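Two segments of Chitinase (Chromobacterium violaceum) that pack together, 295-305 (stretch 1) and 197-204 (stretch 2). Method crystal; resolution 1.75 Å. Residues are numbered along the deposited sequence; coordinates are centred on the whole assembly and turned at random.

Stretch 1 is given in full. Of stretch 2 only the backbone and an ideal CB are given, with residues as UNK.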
ATOM      1  N   ASP A 295     -18.609 -12.336  -5.048  1.00  8.32           N
ATOM      2  CA  ASP A 295     -20.040 -12.221  -4.764  1.00  8.73           C
ATOM      3  C   ASP A 295     -20.286 -11.910  -3.284  1.00  9.90           C
ATOM      4  O   ASP A 295     -21.205 -11.152  -2.951  1.00 10.49           O
ATOM      5  CB  ASP A 295     -20.773 -13.498  -5.165  1.00 11.79           C
ATOM      6  CG  ASP A 295     -20.834 -13.692  -6.682  1.00 20.00           C
ATOM      7  OD1 ASP A 295     -20.599 -12.719  -7.436  1.00 21.82           O
ATOM      8  OD2 ASP A 295     -21.135 -14.821  -7.121  1.00 22.93           O
ATOM      9  N   SER A 296     -19.473 -12.489  -2.398  1.00 10.18           N
ATOM     10  CA  SER A 296     -19.643 -12.257  -0.964  1.00 10.78           C
ATOM     11  C   SER A 296     -19.287 -10.814  -0.604  1.00 11.94           C
ATOM     12  O   SER A 296     -19.860 -10.250   0.327  1.00 10.34           O
ATOM     13  CB  SER A 296     -18.806 -13.239  -0.125  1.00 12.61           C
ATOM     14  OG  SER A 296     -17.433 -12.895  -0.105  1.00 10.64           O
ATOM     15  N   ALA A 297     -18.355 -10.217  -1.342  1.00  8.89           N
ATOM     16  CA  ALA A 297     -17.959  -8.837  -1.078  1.00  9.58           C
ATOM     17  C   ALA A 297     -19.097  -7.891  -1.441  1.00 11.28           C
ATOM     18  O   ALA A 297     -19.387  -6.946  -0.706  1.00 10.70           O
ATOM     19  CB  ALA A 297     -16.689  -8.478  -1.845  1.00 10.13           C
ATOM     20  N   VAL A 298     -19.740  -8.153  -2.576  1.00  8.03           N
ATOM     21  CA  VAL A 298     -20.912  -7.381  -2.983  1.00  9.99           C
ATOM     22  C   VAL A 298     -22.001  -7.468  -1.907  1.00  9.40           C
ATOM     23  O   VAL A 298     -22.569  -6.452  -1.501  1.00 10.85           O
ATOM     24  CB  VAL A 298     -21.470  -7.869  -4.344  1.00 11.83           C
ATOM     25  CG1 VAL A 298     -22.843  -7.276  -4.609  1.00 11.24           C
ATOM     26  CG2 VAL A 298     -20.503  -7.513  -5.479  1.00 10.70           C
ATOM     27  N   ALA A 299     -22.273  -8.675  -1.423  1.00  8.60           N
ATOM     28  CA  ALA A 299     -23.335  -8.856  -0.435  1.00 10.23           C
ATOM     29  C   ALA A 299     -22.989  -8.151   0.875  1.00  8.25           C
ATOM     30  O   ALA A 299     -23.869  -7.604   1.549  1.00 10.01           O
ATOM     31  CB  ALA A 299     -23.585 -10.339  -0.187  1.00  9.94           C
ATOM     32  N   PHE A 300     -21.709  -8.186   1.234  1.00  7.56           N
ATOM     33  CA  PHE A 300     -21.230  -7.568   2.472  1.00 10.71           C
ATOM     34  C   PHE A 300     -21.357  -6.048   2.413  1.00  9.16           C
ATOM     35  O   PHE A 300     -21.853  -5.417   3.353  1.00  9.92           O
ATOM     36  CB  PHE A 300     -19.776  -7.974   2.720  1.00  9.83           C
ATOM     37  CG  PHE A 300     -19.239  -7.573   4.062  1.00 11.77           C
ATOM     38  CD1 PHE A 300     -18.640  -6.340   4.251  1.00 13.07           C
ATOM     39  CD2 PHE A 300     -19.300  -8.460   5.127  1.00 16.92           C
ATOM     40  CE1 PHE A 300     -18.123  -5.985   5.505  1.00 15.03           C
ATOM     41  CE2 PHE A 300     -18.782  -8.123   6.371  1.00 18.85           C
ATOM     42  CZ  PHE A 300     -18.190  -6.891   6.554  1.00 13.13           C
ATOM     43  N   LEU A 301     -20.907  -5.458   1.309  1.00  8.54           N
ATOM     44  CA  LEU A 301     -21.049  -4.011   1.115  1.00  9.49           C
ATOM     45  C   LEU A 301     -22.512  -3.561   1.204  1.00 12.95           C
ATOM     46  O   LEU A 301     -22.833  -2.549   1.835  1.00 12.20           O
ATOM     47  CB  LEU A 301     -20.480  -3.596  -0.240  1.00 11.91           C
ATOM     48  CG  LEU A 301     -18.996  -3.844  -0.491  1.00 19.92           C
ATOM     49  CD1 LEU A 301     -18.519  -3.093  -1.725  1.00 17.10           C
ATOM     50  CD2 LEU A 301     -18.159  -3.498   0.708  1.00 21.62           C
ATOM     51  N   ARG A 302     -23.394  -4.317   0.558  1.00 11.60           N
ATOM     52  CA  ARG A 302     -24.816  -3.998   0.569  1.00 10.87           C
ATOM     53  C   ARG A 302     -25.418  -4.121   1.965  1.00 13.74           C
ATOM     54  O   ARG A 302     -26.282  -3.334   2.349  1.00 14.47           O
ATOM     55  CB  ARG A 302     -25.568  -4.906  -0.408  1.00 10.69           C
ATOM     56  CG  ARG A 302     -25.392  -4.491  -1.850  1.00 11.09           C
ATOM     57  CD  ARG A 302     -25.866  -5.560  -2.814  1.00 15.16           C
ATOM     58  NE  ARG A 302     -26.015  -5.028  -4.166  1.00 15.40           N
ATOM     59  CZ  ARG A 302     -26.206  -5.772  -5.252  1.00 15.84           C
ATOM     60  NH1 ARG A 302     -26.267  -7.095  -5.159  1.00 14.94           N
ATOM     61  NH2 ARG A 302     -26.346  -5.188  -6.438  1.00 16.21           N
ATOM     62  N   LYS A 303     -24.960  -5.111   2.721  1.00  8.48           N
ATOM     63  CA  LYS A 303     -25.542  -5.405   4.028  1.00  9.24           C
ATOM     64  C   LYS A 303     -25.179  -4.375   5.087  1.00 12.13           C
ATOM     65  O   LYS A 303     -26.019  -3.995   5.918  1.00 11.42           O
ATOM     66  CB  LYS A 303     -25.098  -6.790   4.506  1.00 11.47           C
ATOM     67  CG  LYS A 303     -25.704  -7.212   5.836  1.00 14.23           C
ATOM     68  CD  LYS A 303     -25.341  -8.655   6.146  1.00 15.46           C
ATOM     69  CE  LYS A 303     -26.074  -9.180   7.370  1.00 20.10           C
ATOM     70  NZ  LYS A 303     -25.649 -10.589   7.648  1.00 24.70           N
ATOM     71  N   TYR A 304     -23.930  -3.919   5.060  1.00  8.54           N
ATOM     72  CA  TYR A 304     -23.419  -3.069   6.132  1.00  9.30           C
ATOM     73  C   TYR A 304     -23.145  -1.631   5.708  1.00 13.66           C
ATOM     74  O   TYR A 304     -22.698  -0.813   6.521  1.00 13.09           O
ATOM     75  CB  TYR A 304     -22.152  -3.694   6.718  1.00  9.11           C
ATOM     76  CG  TYR A 304     -22.430  -5.027   7.379  1.00 10.67           C
ATOM     77  CD1 TYR A 304     -23.264  -5.104   8.493  1.00  8.95           C
ATOM     78  CD2 TYR A 304     -21.889  -6.208   6.878  1.00 12.03           C
ATOM     79  CE1 TYR A 304     -23.544  -6.314   9.103  1.00 11.34           C
ATOM     80  CE2 TYR A 304     -22.157  -7.429   7.485  1.00 12.74           C
ATOM     81  CZ  TYR A 304     -22.983  -7.472   8.600  1.00 14.06           C
ATOM     82  OH  TYR A 304     -23.265  -8.671   9.214  1.00 12.60           O
ATOM     83  N   GLY A 305     -23.433  -1.317   4.453  1.00 11.52           N
ATOM     84  CA  GLY A 305     -23.310   0.050   3.976  1.00 11.57           C
ATOM     85  C   GLY A 305     -21.879   0.540   3.798  1.00 13.98           C
ATOM     86  O   GLY A 305     -21.621   1.741   3.864  1.00 13.57           O
ATOM     87  N   UNK A 197     -14.398 -19.499   1.330  1.00 10.07           N
ATOM     88  CA  UNK A 197     -13.827 -18.474   0.457  1.00  9.29           C
ATOM     89  C   UNK A 197     -14.642 -17.194   0.405  1.00 11.92           C
ATOM     90  O   UNK A 197     -14.595 -16.458  -0.574  1.00 12.75           O
ATOM     91  CB  UNK A 197     -13.678 -19.030  -0.961  1.00  9.29           C
ATOM     92  N   UNK A 198     -15.351 -16.908   1.489  1.00 12.02           N
ATOM     93  CA  UNK A 198     -16.166 -15.704   1.561  1.00  9.61           C
ATOM     94  C   UNK A 198     -15.570 -14.677   2.503  1.00  9.67           C
ATOM     95  O   UNK A 198     -14.900 -15.020   3.481  1.00 10.46           O
ATOM     96  CB  UNK A 198     -17.588 -16.052   2.004  1.00  9.61           C
ATOM     97  N   UNK A 199     -15.813 -13.410   2.189  1.00  9.60           N
ATOM     98  CA  UNK A 199     -15.399 -12.312   3.050  1.00 10.01           C
ATOM     99  C   UNK A 199     -16.123 -12.436   4.403  1.00 13.04           C
ATOM    100  O   UNK A 199     -17.341 -12.583   4.442  1.00 13.71           O
ATOM    101  CB  UNK A 199     -15.693 -10.964   2.390  1.00 10.01           C
ATOM    102  N   UNK A 200     -15.388 -12.374   5.513  1.00 10.58           N
ATOM    103  CA  UNK A 200     -16.017 -12.582   6.823  1.00  9.16           C
ATOM    104  C   UNK A 200     -15.417 -11.722   7.926  1.00  8.49           C
ATOM    105  O   UNK A 200     -14.212 -11.502   7.955  1.00  9.62           O
ATOM    106  CB  UNK A 200     -15.906 -14.055   7.221  1.00  9.16           C
ATOM    107  N   UNK A 201     -16.265 -11.256   8.838  1.00  9.80           N
ATOM    108  CA  UNK A 201     -15.793 -10.674  10.092  1.00 11.23           C
ATOM    109  C   UNK A 201     -16.401 -11.450  11.262  1.00 10.40           C
ATOM    110  O   UNK A 201     -16.526 -10.917  12.366  1.00 14.54           O
ATOM    111  CB  UNK A 201     -16.152  -9.189  10.177  1.00 11.23           C
ATOM    112  N   UNK A 202     -16.773 -12.709  11.015  1.00  8.53           N
ATOM    113  CA  UNK A 202     -17.463 -13.524  12.014  1.00 11.74           C
ATOM    114  C   UNK A 202     -18.692 -12.805  12.550  1.00 12.23           C
ATOM    115  O   UNK A 202     -18.937 -12.794  13.756  1.00 11.48           O
ATOM    116  CB  UNK A 202     -16.517 -13.876  13.164  1.00 11.74           C
ATOM    117  N   UNK A 203     -19.433 -12.182  11.636  1.00 12.65           N
ATOM    118  CA  UNK A 203     -20.624 -11.421  11.990  1.00 17.34           C
ATOM    119  C   UNK A 203     -21.667 -12.241  12.762  1.00 18.49           C
ATOM    120  O   UNK A 203     -22.479 -11.673  13.487  1.00 19.90           O
ATOM    121  CB  UNK A 203     -21.260 -10.856  10.718  1.00 17.34           C
ATOM    122  N   UNK A 204     -21.645 -13.566  12.624  1.00 18.54           N
ATOM    123  CA  UNK A 204     -22.616 -14.405  13.319  1.00 17.82           C
ATOM    124  C   UNK A 204     -22.130 -14.906  14.682  1.00 17.33           C
ATOM    125  O   UNK A 204     -22.879 -15.560  15.410  1.00 22.24           O
ATOM    126  CB  UNK A 204     -22.974 -15.603  12.438  1.00 17.82           C
TER

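Stretch 1 is a helix whose Ser296, Ala297, Phe300, Lys303 and Tyr304 line the contact.

Position 197 has phi/psi of 63/29, a left-handed conformation that favours glycine and, next best, asparagine or aspartate. Its ideal CB finds nothing of the helix within 5.5 Å, so the contact sets no size. It is Asn197, whose side chain leads away.

At 198 the backbone is extended and CA-to-CB points sideways, with the ideal CB 3.7 Å from Ser296 CB. The first carbon must lie close to the helix, but beyond it many long or polar chains would do. The residue is Lys198; its CB rests against Ser296 and its amine end leads away.

Position 199 is the centre of the contact. Its backbone N donates to Ser296 OG at 2.9 Å, nearly straight at 171°, a bond that any residue but proline could make. CA-to-CB points toward the helix, between Ser296, Ala297 and Phe300, where a methyl and an aromatic face await. A branched or long aliphatic chain suits, leucine, isoleucine or methionine among them. Leu199 places CD1 4.0 Å from Ala297 CB and sets CD2 over the face of the Phe300 ring, 3.6 Å from its centroid, a CH-pi contact only 13° off the normal.

At 200 the extended backbone turns CA-to-CB away, so stretch 1 asks for nothing. Ser200 instead uses OG to accept a hydrogen bond from the backbone N of 202.

Position 201 points toward the helix again, its ideal CB 4.7 Å from Phe300 CE2. That leaves room for a modest apolar group at the ring edge: valine, isoleucine, perhaps threonine. Val201 brings CG2 to 3.9 Å from Phe300 CE2, near the ring plane.

Position 202, at 53/43, is left-handed once more and out of reach; glycine, asparagine or aspartate would fit the backbone. It is Asn202.

At 203 CA-to-CB points toward the helix, the ideal CB 3.3 Å from Tyr304 OH and 5.4 Å from Lys303 NZ. A nearby amine invites an acid, though glutamine could also serve. Glu203 folds back along its own segment: OE1 accepts from Val201 N at 2.9 Å, while OE2 lies 3.8 Å from Phe300 CE2, at the ring edge. The lysine is reached through a water, which donates to Glu203 OE2 at 2.5 Å and accepts from Lys303 NZ at 3.1 Å.

Position 204 meets no helix atom, so many residues would do; it is Thr204.

Stretch 2 197-204: NKLSVNET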
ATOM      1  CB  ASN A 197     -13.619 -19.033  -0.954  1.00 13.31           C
ATOM      2  CG  ASN A 197     -12.448 -19.990  -1.014  1.00 15.03           C
ATOM      3  OD1 ASN A 197     -11.455 -19.792  -0.325  1.00 13.83           O
ATOM      4  ND2 ASN A 197     -12.580 -21.057  -1.798  1.00 16.89           N
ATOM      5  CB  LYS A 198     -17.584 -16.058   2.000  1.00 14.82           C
ATOM      6  CG  LYS A 198     -18.308 -16.897   0.957  1.00 18.72           C
ATOM      7  CD  LYS A 198     -19.266 -17.877   1.583  1.00 30.82           C
ATOM      8  CE  LYS A 198     -20.588 -17.244   1.916  1.00 36.70           C
ATOM      9  NZ  LYS A 198     -21.601 -18.315   2.169  1.00 39.12           N
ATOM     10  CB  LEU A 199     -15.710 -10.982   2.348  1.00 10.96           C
ATOM     11  CG  LEU A 199     -15.148  -9.679   2.924  1.00 13.08           C
ATOM     12  CD1 LEU A 199     -15.141  -8.617   1.843  1.00 14.54           C
ATOM     13  CD2 LEU A 199     -15.972  -9.215   4.122  1.00 13.62           C
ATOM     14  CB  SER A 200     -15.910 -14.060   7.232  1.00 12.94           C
ATOM     15  OG  SER A 200     -16.468 -14.282   8.527  1.00 14.40           O
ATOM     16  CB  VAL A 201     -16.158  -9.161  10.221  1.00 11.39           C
ATOM     17  CG1 VAL A 201     -15.351  -8.304   9.220  1.00 14.11           C
ATOM     18  CG2 VAL A 201     -17.656  -8.942  10.047  1.00 10.94           C
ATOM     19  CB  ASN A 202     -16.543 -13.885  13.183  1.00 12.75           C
ATOM     20  CG  ASN A 202     -15.608 -15.018  12.850  1.00 17.21           C
ATOM     21  OD1 ASN A 202     -16.001 -16.187  12.860  1.00 21.54           O
ATOM     22  ND2 ASN A 202     -14.367 -14.683  12.551  1.00 12.65           N
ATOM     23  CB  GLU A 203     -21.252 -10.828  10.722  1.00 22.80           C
ATOM     24  CG  GLU A 203     -21.377 -11.806   9.547  1.00 30.05           C
ATOM     25  CD  GLU A 203     -20.266 -11.645   8.491  1.00 29.71           C
ATOM     26  OE1 GLU A 203     -19.076 -11.896   8.797  1.00 14.91           O
ATOM     27  OE2 GLU A 203     -20.593 -11.276   7.337  1.00 33.59           O
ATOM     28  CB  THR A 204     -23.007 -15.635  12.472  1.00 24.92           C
ATOM     29  OG1 THR A 204     -21.862 -16.477  12.294  1.00 27.82           O
ATOM     30  CG2 THR A 204     -23.544 -15.201  11.119  1.00 24.16           C
TER
HETATM   31  O   HOH W   1     -22.944 -11.499   6.393  1.00 30.78           O
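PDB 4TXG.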